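Local structure of hypothetical protein (Giardia lamblia, 3I3F) at residues V34-D48 / Q63-S77. The protein is of unknown function but belongs to the YjgF-like endoribonuclease L-PSP family, and assembles as a trimer that binds pentanoic acid in the crystal. Residues are numbered along the deposited sequence; the frame is centred on the assembly and turned at random.
With LEA (pentanoic acid), chain F.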
loop_
_atom_site.group_PDB
_atom_site.type_symbol
_atom_site.label_atom_id
_atom_site.label_comp_id
_atom_site.label_asym_id
_atom_site.label_seq_id
_atom_site.Cartn_x
_atom_site.Cartn_y
_atom_site.Cartn_z
ATOM N N VAL A 34 -14.542 -7.533 -3.124
ATOM C CA VAL A 34 -14.195 -8.779 -3.801
ATOM C C VAL A 34 -14.177 -8.551 -5.309
ATOM O O VAL A 34 -15.111 -7.976 -5.867
ATOM C CB VAL A 34 -15.190 -9.909 -3.469
ATOM C CG1 VAL A 34 -14.807 -11.195 -4.196
ATOM C CG2 VAL A 34 -15.259 -10.139 -1.965
ATOM N N VAL A 35 -13.104 -8.997 -5.959
ATOM C CA VAL A 35 -12.953 -8.865 -7.407
ATOM C C VAL A 35 -12.122 -10.027 -7.951
ATOM O O VAL A 35 -10.998 -10.254 -7.504
ATOM C CB VAL A 35 -12.291 -7.513 -7.790
ATOM C CG1 VAL A 35 -10.975 -7.317 -7.044
ATOM C CG2 VAL A 35 -12.080 -7.420 -9.296
ATOM N N ASN A 36 -12.693 -10.768 -8.900
ATOM C CA ASN A 36 -11.986 -11.856 -9.587
ATOM C C ASN A 36 -11.316 -12.856 -8.636
ATOM O O ASN A 36 -10.157 -13.224 -8.828
ATOM C CB ASN A 36 -10.943 -11.279 -10.555
ATOM C CG ASN A 36 -11.528 -10.254 -11.510
ATOM O OD1 ASN A 36 -12.695 -10.338 -11.893
ATOM N ND2 ASN A 36 -10.715 -9.278 -11.900
ATOM N N GLY A 37 -12.046 -13.284 -7.611
ATOM C CA GLY A 37 -11.531 -14.267 -6.658
ATOM C C GLY A 37 -10.513 -13.738 -5.657
ATOM O O GLY A 37 -9.858 -14.521 -4.971
ATOM N N MET A 38 -10.382 -12.414 -5.568
ATOM C CA MET A 38 -9.485 -11.778 -4.607
ATOM C C MET A 38 -10.283 -10.874 -3.677
ATOM O O MET A 38 -11.240 -10.224 -4.102
ATOM C CB MET A 38 -8.415 -10.958 -5.329
ATOM C CG MET A 38 -7.496 -11.774 -6.234
ATOM S SD MET A 38 -6.495 -12.993 -5.355
ATOM C CE MET A 38 -5.446 -11.934 -4.366
ATOM N N VAL A 39 -9.877 -10.840 -2.410
ATOM C CA VAL A 39 -10.528 -10.018 -1.397
ATOM C C VAL A 39 -9.579 -8.912 -0.945
ATOM O O VAL A 39 -8.403 -9.169 -0.677
ATOM C CB VAL A 39 -10.933 -10.859 -0.171
ATOM C CG1 VAL A 39 -11.740 -10.018 0.817
ATOM C CG2 VAL A 39 -11.726 -12.088 -0.603
ATOM N N TYR A 40 -10.098 -7.687 -0.889
ATOM C CA TYR A 40 -9.373 -6.526 -0.376
ATOM C C TYR A 40 -10.126 -6.005 0.839
ATOM O O TYR A 40 -11.355 -6.038 0.863
ATOM C CB TYR A 40 -9.305 -5.422 -1.434
ATOM C CG TYR A 40 -8.467 -5.775 -2.639
ATOM C CD1 TYR A 40 -7.185 -5.262 -2.790
ATOM C CD2 TYR A 40 -8.955 -6.628 -3.626
ATOM C CE1 TYR A 40 -6.407 -5.586 -3.893
ATOM C CE2 TYR A 40 -8.183 -6.962 -4.732
ATOM C CZ TYR A 40 -6.910 -6.434 -4.858
ATOM O OH TYR A 40 -6.131 -6.750 -5.947
ATOM N N LEU A 41 -9.399 -5.525 1.844
ATOM C CA LEU A 41 -10.026 -4.933 3.025
ATOM C C LEU A 41 -9.657 -3.465 3.182
ATOM O O LEU A 41 -8.531 -3.059 2.886
ATOM C CB LEU A 41 -9.611 -5.671 4.299
ATOM C CG LEU A 41 -9.885 -7.172 4.401
ATOM C CD1 LEU A 41 -9.510 -7.659 5.791
ATOM C CD2 LEU A 41 -11.338 -7.501 4.108
ATOM N N GLY A 42 -10.607 -2.675 3.673
ATOM C CA GLY A 42 -10.307 -1.332 4.147
ATOM C C GLY A 42 -9.493 -1.416 5.424
ATOM O O GLY A 42 -9.335 -2.499 6.001
ATOM N N GLY A 43 -8.973 -0.280 5.871
ATOM C CA GLY A 43 -8.150 -0.240 7.077
ATOM C C GLY A 43 -8.853 -0.870 8.263
ATOM O O GLY A 43 -10.046 -0.638 8.478
ATOM N N SER A 44 -8.117 -1.693 9.008
ATOM C CA SER A 44 -8.644 -2.360 10.196
ATOM C C SER A 44 -7.953 -1.824 11.441
ATOM O O SER A 44 -6.734 -1.637 11.450
ATOM C CB SER A 44 -8.437 -3.871 10.096
ATOM O OG SER A 44 -9.158 -4.407 9.001
ATOM N N VAL A 45 -8.739 -1.584 12.485
ATOM C CA VAL A 45 -8.242 -1.022 13.732
ATOM C C VAL A 45 -8.901 -1.734 14.909
ATOM O O VAL A 45 -9.829 -2.528 14.722
ATOM C CB VAL A 45 -8.513 0.498 13.795
ATOM C CG1 VAL A 45 -7.738 1.219 12.691
ATOM C CG2 VAL A 45 -10.008 0.783 13.685
ATOM N N GLY A 46 -8.420 -1.447 16.115
ATOM C CA GLY A 46 -8.837 -2.177 17.312
ATOM C C GLY A 46 -10.140 -1.707 17.931
ATOM O O GLY A 46 -10.214 -1.494 19.141
ATOM N N ILE A 47 -11.170 -1.563 17.099
ATOM C CA ILE A 47 -12.493 -1.124 17.529
ATOM C C ILE A 47 -13.463 -2.287 17.357
ATOM O O ILE A 47 -13.478 -2.936 16.309
ATOM C CB ILE A 47 -12.961 0.090 16.698
ATOM C CG1 ILE A 47 -12.036 1.286 16.954
ATOM C CG2 ILE A 47 -14.408 0.452 17.031
ATOM C CD1 ILE A 47 -12.293 2.477 16.055
ATOM N N ASP A 48 -14.261 -2.562 18.390
ATOM C CA ASP A 48 -15.210 -3.678 18.343
ATOM C C ASP A 48 -16.523 -3.239 17.690
ATOM O O ASP A 48 -16.673 -2.074 17.315
ATOM C CB ASP A 48 -15.423 -4.302 19.737
ATOM C CG ASP A 48 -16.031 -3.339 20.747
ATOM O OD1 ASP A 48 -16.769 -2.414 20.355
ATOM O OD2 ASP A 48 -15.766 -3.526 21.956
ATOM N N GLN A 63 -8.030 -7.185 18.664
ATOM C CA GLN A 63 -9.294 -6.780 18.050
ATOM C C GLN A 63 -9.138 -6.531 16.546
ATOM O O GLN A 63 -10.016 -6.893 15.764
ATOM C CB GLN A 63 -9.861 -5.537 18.742
ATOM C CG GLN A 63 -11.239 -5.112 18.243
ATOM C CD GLN A 63 -12.312 -6.133 18.565
ATOM O OE1 GLN A 63 -12.549 -6.445 19.731
ATOM N NE2 GLN A 63 -12.965 -6.658 17.534
ATOM N N THR A 64 -8.022 -5.922 16.151
ATOM C CA THR A 64 -7.748 -5.655 14.739
ATOM C C THR A 64 -7.725 -6.941 13.917
ATOM O O THR A 64 -8.358 -7.020 12.866
ATOM C CB THR A 64 -6.415 -4.901 14.555
ATOM O OG1 THR A 64 -6.509 -3.612 15.169
ATOM C CG2 THR A 64 -6.087 -4.723 13.075
ATOM N N PHE A 65 -7.008 -7.952 14.400
ATOM C CA PHE A 65 -6.912 -9.203 13.655
ATOM C C PHE A 65 -8.175 -10.055 13.750
ATOM O O PHE A 65 -8.465 -10.821 12.836
ATOM C CB PHE A 65 -5.650 -9.977 14.042
ATOM C CG PHE A 65 -4.404 -9.395 13.441
ATOM C CD1 PHE A 65 -4.164 -9.515 12.078
ATOM C CD2 PHE A 65 -3.499 -8.688 14.217
ATOM C CE1 PHE A 65 -3.032 -8.964 11.504
ATOM C CE2 PHE A 65 -2.359 -8.134 13.648
ATOM C CZ PHE A 65 -2.131 -8.269 12.287
ATOM N N ASP A 66 -8.938 -9.899 14.830
ATOM C CA ASP A 66 -10.265 -10.513 14.913
ATOM C C ASP A 66 -11.188 -9.918 13.845
ATOM O O ASP A 66 -11.904 -10.652 13.166
ATOM C CB ASP A 66 -10.876 -10.327 16.306
ATOM C CG ASP A 66 -12.104 -11.197 16.527
ATOM O OD1 ASP A 66 -12.019 -12.422 16.294
ATOM O OD2 ASP A 66 -13.148 -10.655 16.946
ATOM N N ASN A 67 -11.161 -8.593 13.702
ATOM C CA ASN A 67 -11.913 -7.909 12.644
ATOM C C ASN A 67 -11.527 -8.414 11.254
ATOM O O ASN A 67 -12.392 -8.713 10.431
ATOM C CB ASN A 67 -11.696 -6.391 12.707
ATOM C CG ASN A 67 -12.344 -5.746 13.922
ATOM O OD1 ASN A 67 -13.157 -6.358 14.617
ATOM N ND2 ASN A 67 -11.989 -4.493 14.177
ATOM N N ILE A 68 -10.224 -8.511 11.005
ATOM C CA ILE A 68 -9.712 -9.007 9.728
ATOM C C ILE A 68 -10.163 -10.446 9.469
ATOM O O ILE A 68 -10.628 -10.763 8.375
ATOM C CB ILE A 68 -8.170 -8.914 9.665
ATOM C CG1 ILE A 68 -7.735 -7.449 9.580
ATOM C CG2 ILE A 68 -7.627 -9.681 8.465
ATOM C CD1 ILE A 68 -6.265 -7.224 9.844
ATOM N N ARG A 69 -10.044 -11.306 10.479
ATOM C CA ARG A 69 -10.472 -12.702 10.354
ATOM C C ARG A 69 -11.955 -12.798 9.989
ATOM O O ARG A 69 -12.325 -13.521 9.064
ATOM C CB ARG A 69 -10.212 -13.467 11.656
ATOM C CG ARG A 69 -10.558 -14.958 11.588
ATOM C CD ARG A 69 -10.463 -15.637 12.949
ATOM N NE ARG A 69 -11.386 -15.058 13.928
ATOM C CZ ARG A 69 -12.697 -15.297 13.987
ATOM N NH1 ARG A 69 -13.289 -16.117 13.121
ATOM N NH2 ARG A 69 -13.429 -14.707 14.927
ATOM N N LYS A 70 -12.795 -12.069 10.718
ATOM C CA LYS A 70 -14.238 -12.097 10.481
ATOM C C LYS A 70 -14.601 -11.574 9.092
ATOM O O LYS A 70 -15.429 -12.166 8.404
ATOM C CB LYS A 70 -14.981 -11.302 11.557
ATOM C CG LYS A 70 -14.994 -11.977 12.917
ATOM C CD LYS A 70 -15.774 -11.159 13.926
ATOM C CE LYS A 70 -15.704 -11.771 15.314
ATOM N NZ LYS A 70 -16.154 -10.817 16.366
ATOM N N CYS A 71 -13.979 -10.473 8.679
ATOM C CA CYS A 71 -14.223 -9.921 7.346
ATOM C C CYS A 71 -13.847 -10.914 6.251
ATOM O O CYS A 71 -14.620 -11.134 5.317
ATOM C CB CYS A 71 -13.452 -8.616 7.141
ATOM S SG CYS A 71 -14.137 -7.205 8.023
ATOM N N LEU A 72 -12.664 -11.513 6.364
ATOM C CA LEU A 72 -12.191 -12.455 5.352
ATOM C C LEU A 72 -13.073 -13.701 5.269
ATOM O O LEU A 72 -13.402 -14.151 4.175
ATOM C CB LEU A 72 -10.730 -12.846 5.602
ATOM C CG LEU A 72 -9.713 -11.727 5.359
ATOM C CD1 LEU A 72 -8.312 -12.174 5.737
ATOM C CD2 LEU A 72 -9.750 -11.271 3.908
ATOM N N GLU A 73 -13.468 -14.248 6.414
ATOM C CA GLU A 73 -14.331 -15.434 6.423
ATOM C C GLU A 73 -15.714 -15.121 5.843
ATOM O O GLU A 73 -16.285 -15.931 5.112
ATOM C CB GLU A 73 -14.420 -16.032 7.830
ATOM C CG GLU A 73 -13.112 -16.708 8.245
ATOM C CD GLU A 73 -13.122 -17.275 9.653
ATOM O OE1 GLU A 73 -14.176 -17.232 10.322
ATOM O OE2 GLU A 73 -12.061 -17.768 10.093
ATOM N N TYR A 74 -16.221 -13.930 6.144
ATOM C CA TYR A 74 -17.476 -13.435 5.579
ATOM C C TYR A 74 -17.400 -13.343 4.049
ATOM O O TYR A 74 -18.392 -13.585 3.354
ATOM C CB TYR A 74 -17.784 -12.062 6.188
ATOM C CG TYR A 74 -19.145 -11.481 5.877
ATOM C CD1 TYR A 74 -20.294 -11.972 6.493
ATOM C CD2 TYR A 74 -19.279 -10.411 4.997
ATOM C CE1 TYR A 74 -21.541 -11.422 6.225
ATOM C CE2 TYR A 74 -20.520 -9.858 4.720
ATOM C CZ TYR A 74 -21.647 -10.368 5.336
ATOM O OH TYR A 74 -22.878 -9.817 5.062
ATOM N N ALA A 75 -16.213 -13.021 3.536
ATOM C CA ALA A 75 -15.972 -12.881 2.096
ATOM C C ALA A 75 -15.451 -14.166 1.431
ATOM O O ALA A 75 -14.851 -14.103 0.358
ATOM C CB ALA A 75 -14.992 -11.733 1.852
ATOM N N ASN A 76 -15.687 -15.319 2.059
ATOM C CA ASN A 76 -15.257 -16.622 1.529
ATOM C C ASN A 76 -13.733 -16.739 1.411
ATOM O O ASN A 76 -13.204 -17.287 0.443
ATOM C CB ASN A 76 -15.947 -16.921 0.187
ATOM C CG ASN A 76 -15.973 -18.409 -0.148
ATOM O OD1 ASN A 76 -15.996 -19.261 0.742
ATOM N ND2 ASN A 76 -15.974 -18.723 -1.439
ATOM N N SER A 77 -13.044 -16.220 2.423
ATOM C CA SER A 77 -11.589 -16.268 2.511
ATOM C C SER A 77 -11.210 -16.639 3.946
ATOM O O SER A 77 -11.993 -17.271 4.656
ATOM C CB SER A 77 -10.999 -14.910 2.104
ATOM O OG SER A 77 -9.586 -14.957 2.000
HETATM C C2 LEA F . -9.847 5.946 6.975
HETATM O O2 LEA F . -9.490 5.538 5.847
HETATM C C3 LEA F . -10.112 4.966 8.097
HETATM C C4 LEA F . -9.732 3.536 7.713
HETATM C C5 LEA F . -9.996 2.519 8.823
HETATM C C6 LEA F . -10.241 3.140 10.183
HETATM O O1 LEA F . -10.006 7.158 7.224
HETATM O O HOH W 1 -11.657 -1.929 12.186
HETATM O O HOH W 2 -11.399 -3.151 11.667
HETATM O O HOH W 3 -15.421 -4.522 15.001
#
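The side-chain amide of Asn-67 reaches across from the helix to the turn at 45-47. Its ND2 gives an almost straight hydrogen bond to Ile-47 O (3.0 Å, 169° at the hydrogen). The acceptor lies in the amide plane, while ND2 is tilted from the plane of the Ile-47 carbonyl. Gln-63, one helical turn earlier, helps fix the amide's rotation: its NE2 bonds to Asn-67 OD1 at 2.9 Å, from above the carbonyl plane. To do this the Gln-63 chain bends, and its CG lies against Gly-46 C at 3.6 Å. Gly-46 is the centre of an inverse gamma turn. A water lies within bonding distance of both Ile-47 O and Asn-67 OD1. Thr-64 turns its methyl CG2 to Ser-44 O, and its OG1 is hydrogen-bonded to Gln-60 O.

Further along, the contact is apolar. Leu-41 CD1 meets Ile-68 CG2 at 3.8 Å, and CD2 rests on Cys-71 CB. Leu-72 crosses Leu-41 at about a right angle. CG1 of Val-39 stands anti to its own backbone nitrogen (chi1 -174°), which places it against Ala-75 CB at 3.8 Å and also against Leu-72 CD2. A Schellman motif with Asn-76 at C-prime ends the helix here.

The loop after strand 38-41 carries Gly-43 to the pentanoic acid pocket, its O 3.2 Å from ligand C5. Helix 56-74 packs on the sheet, roughly antiparallel to strand 38-41, consistent with the YjgF-like fold. Ile-32 of the adjacent strand 32-35 touches Cys-71 and Ala-75, and Val-133 of strand 131-139, on the other side of strand 38-41, meets Ile-68.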